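Local coordinates for protein halogenase PltM (Pseudomonas fluorescens, PDB 6BZN) that halogenates phenolic substrates as a flavin-dependent enzyme of unusually broad substrate and halide range, accepting chloride, bromide and iodide, at residues L362-K367 / F447-E452. Residues are numbered along the deposited sequence; the frame is centred on the assembly and turned at random.
Sequences LRLAPK and FDAALE
Lys367 and Glu452 form the direct salt bridge between helices 352-374 and 444-452, with Lys367 NZ 2.6 Å from Glu452 OE1. The lysine approaches the syn lone pair of OE1, the one on OE2's flank; its chain runs extended and bends only at its last torsion (chi4 -66°), which brings NZ onto that oxygen.

Leu362, Phe447 and Leu451 lie deeper. Leu362 CD2 meets the edge of the Phe447 ring, 3.7 Å from CZ, the two side chains crossing at about a right angle. Leu451 CD2 reaches Arg363 CG, while Leu451 CG covers one face of the Arg363 guanidinium, 3.7 Å above its plane and toward the rim. The extended chain (CG to NE) carries the guanidinium over Leu451, and NE forms a salt bridge with Glu359 of the same helix.

Separately, Pro366 CB packs against Asp448 OD2 at 3.4 Å, the oxygen that forms a salt bridge with Arg80 of helix 68-81.

Three waters fill in the polar links. One donates to Leu362 O and to Asp448 OD1; a second accepts from Arg363 NH1 and donates to Glu452 OE1; the third joins NH1 to Glu452 O. OE1 therefore takes both the lysine and a water, and the Lys367 ammonium, and more distantly Arg363, probably favour the charged form of the Glu452 carboxylate.

With N-to-C directions 131° apart and short-segment axes 10.5 Å apart, the segments make an inclined helix-helix packing with a leucine-phenylalanine interior and a hydrated, charged flank. Leu76 of helix 68-81 packs on both Leu362 and Phe447, making a three-helix junction in this flavin-dependent halogenase.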
loop_
_atom_site.group_PDB
_atom_site.type_symbol
_atom_site.label_atom_id
_atom_site.label_comp_id
_atom_site.label_asym_id
_atom_site.label_seq_id
_atom_site.Cartn_x
_atom_site.Cartn_y
_atom_site.Cartn_z
ATOM N N LEU A 362 -12.559 6.389 2.467
ATOM C CA LEU A 362 -13.905 5.880 2.327
ATOM C C LEU A 362 -14.683 5.903 3.645
ATOM O O LEU A 362 -15.880 6.212 3.663
ATOM C CB LEU A 362 -13.809 4.471 1.762
ATOM C CG LEU A 362 -14.999 3.734 1.191
ATOM C CD1 LEU A 362 -15.788 4.556 0.187
ATOM C CD2 LEU A 362 -14.445 2.458 0.566
ATOM N N ARG A 363 -13.999 5.615 4.747
ATOM C CA ARG A 363 -14.601 5.687 6.069
ATOM C C ARG A 363 -14.746 7.121 6.583
ATOM O O ARG A 363 -15.759 7.444 7.204
ATOM C CB ARG A 363 -13.776 4.887 7.071
ATOM C CG ARG A 363 -13.837 3.390 6.854
ATOM C CD ARG A 363 -12.812 2.680 7.706
ATOM N NE ARG A 363 -12.918 1.218 7.651
ATOM C CZ ARG A 363 -13.714 0.466 8.421
ATOM N NH1 ARG A 363 -14.534 1.006 9.317
ATOM N NH2 ARG A 363 -13.689 -0.858 8.292
ATOM N N LEU A 364 -13.736 7.954 6.348
ATOM C CA LEU A 364 -13.709 9.326 6.877
ATOM C C LEU A 364 -14.697 10.280 6.190
ATOM O O LEU A 364 -15.348 11.094 6.860
ATOM C CB LEU A 364 -12.282 9.896 6.768
ATOM C CG LEU A 364 -12.085 11.348 7.221
ATOM C CD1 LEU A 364 -12.331 11.516 8.711
ATOM C CD2 LEU A 364 -10.689 11.826 6.815
ATOM N N ALA A 365 -14.785 10.216 4.863
ATOM C CA ALA A 365 -15.471 11.263 4.094
ATOM C C ALA A 365 -16.955 11.417 4.479
ATOM O O ALA A 365 -17.401 12.539 4.682
ATOM C CB ALA A 365 -15.298 11.068 2.590
ATOM N N PRO A 366 -17.697 10.300 4.643
ATOM C CA PRO A 366 -19.094 10.426 5.083
ATOM C C PRO A 366 -19.231 11.069 6.449
ATOM O O PRO A 366 -20.199 11.801 6.678
ATOM C CB PRO A 366 -19.586 8.973 5.123
ATOM C CG PRO A 366 -18.720 8.276 4.144
ATOM C CD PRO A 366 -17.369 8.895 4.350
ATOM N N LYS A 367 -18.256 10.834 7.332
ATOM C CA LYS A 367 -18.281 11.416 8.668
ATOM C C LYS A 367 -17.979 12.906 8.636
ATOM O O LYS A 367 -18.544 13.667 9.405
ATOM C CB LYS A 367 -17.314 10.675 9.589
ATOM C CG LYS A 367 -17.650 9.196 9.708
ATOM C CD LYS A 367 -16.653 8.464 10.573
ATOM C CE LYS A 367 -16.887 6.956 10.561
ATOM N NZ LYS A 367 -18.191 6.619 11.191
ATOM N N PHE A 447 -24.081 0.861 2.782
ATOM C CA PHE A 447 -22.673 0.557 2.544
ATOM C C PHE A 447 -21.780 1.052 3.699
ATOM O O PHE A 447 -20.929 0.311 4.195
ATOM C CB PHE A 447 -22.164 1.171 1.231
ATOM C CG PHE A 447 -20.658 1.232 1.174
ATOM C CD1 PHE A 447 -19.915 0.085 0.885
ATOM C CD2 PHE A 447 -19.985 2.393 1.519
ATOM C CE1 PHE A 447 -18.525 0.126 0.901
ATOM C CE2 PHE A 447 -18.604 2.437 1.534
ATOM C CZ PHE A 447 -17.878 1.300 1.239
ATOM N N ASP A 448 -21.936 2.318 4.085
ATOM C CA ASP A 448 -21.092 2.903 5.149
ATOM C C ASP A 448 -21.227 2.094 6.434
ATOM O O ASP A 448 -20.242 1.827 7.134
ATOM C CB ASP A 448 -21.471 4.356 5.458
ATOM C CG ASP A 448 -21.251 5.327 4.280
ATOM O OD1 ASP A 448 -20.558 5.001 3.293
ATOM O OD2 ASP A 448 -21.783 6.462 4.369
ATOM N N ALA A 449 -22.462 1.708 6.758
ATOM C CA ALA A 449 -22.715 0.959 7.988
ATOM C C ALA A 449 -22.165 -0.468 7.886
ATOM O O ALA A 449 -21.591 -0.972 8.846
ATOM C CB ALA A 449 -24.203 0.959 8.324
ATOM N N ALA A 450 -22.274 -1.087 6.712
ATOM C CA ALA A 450 -21.733 -2.431 6.508
ATOM C C ALA A 450 -20.198 -2.472 6.641
ATOM O O ALA A 450 -19.641 -3.376 7.273
ATOM C CB ALA A 450 -22.163 -2.975 5.163
ATOM N N LEU A 451 -19.519 -1.479 6.071
ATOM C CA LEU A 451 -18.063 -1.381 6.222
ATOM C C LEU A 451 -17.683 -1.141 7.686
ATOM O O LEU A 451 -16.716 -1.728 8.195
ATOM C CB LEU A 451 -17.496 -0.276 5.321
ATOM C CG LEU A 451 -15.978 -0.066 5.318
ATOM C CD1 LEU A 451 -15.232 -1.332 4.935
ATOM C CD2 LEU A 451 -15.635 1.048 4.346
ATOM N N GLU A 452 -18.441 -0.301 8.383
ATOM C CA GLU A 452 -18.122 -0.019 9.775
ATOM C C GLU A 452 -18.418 -1.207 10.695
ATOM O O GLU A 452 -17.760 -1.378 11.704
ATOM C CB GLU A 452 -18.859 1.213 10.256
ATOM C CG GLU A 452 -18.400 1.677 11.623
ATOM C CD GLU A 452 -18.716 3.127 11.872
ATOM O OE1 GLU A 452 -18.029 3.999 11.291
ATOM O OE2 GLU A 452 -19.627 3.396 12.676
HETATM O O HOH W 1 -17.870 4.440 4.324
HETATM O O HOH W 2 -16.177 3.484 9.188
HETATM O O HOH W 3 -15.151 -0.492 11.569
#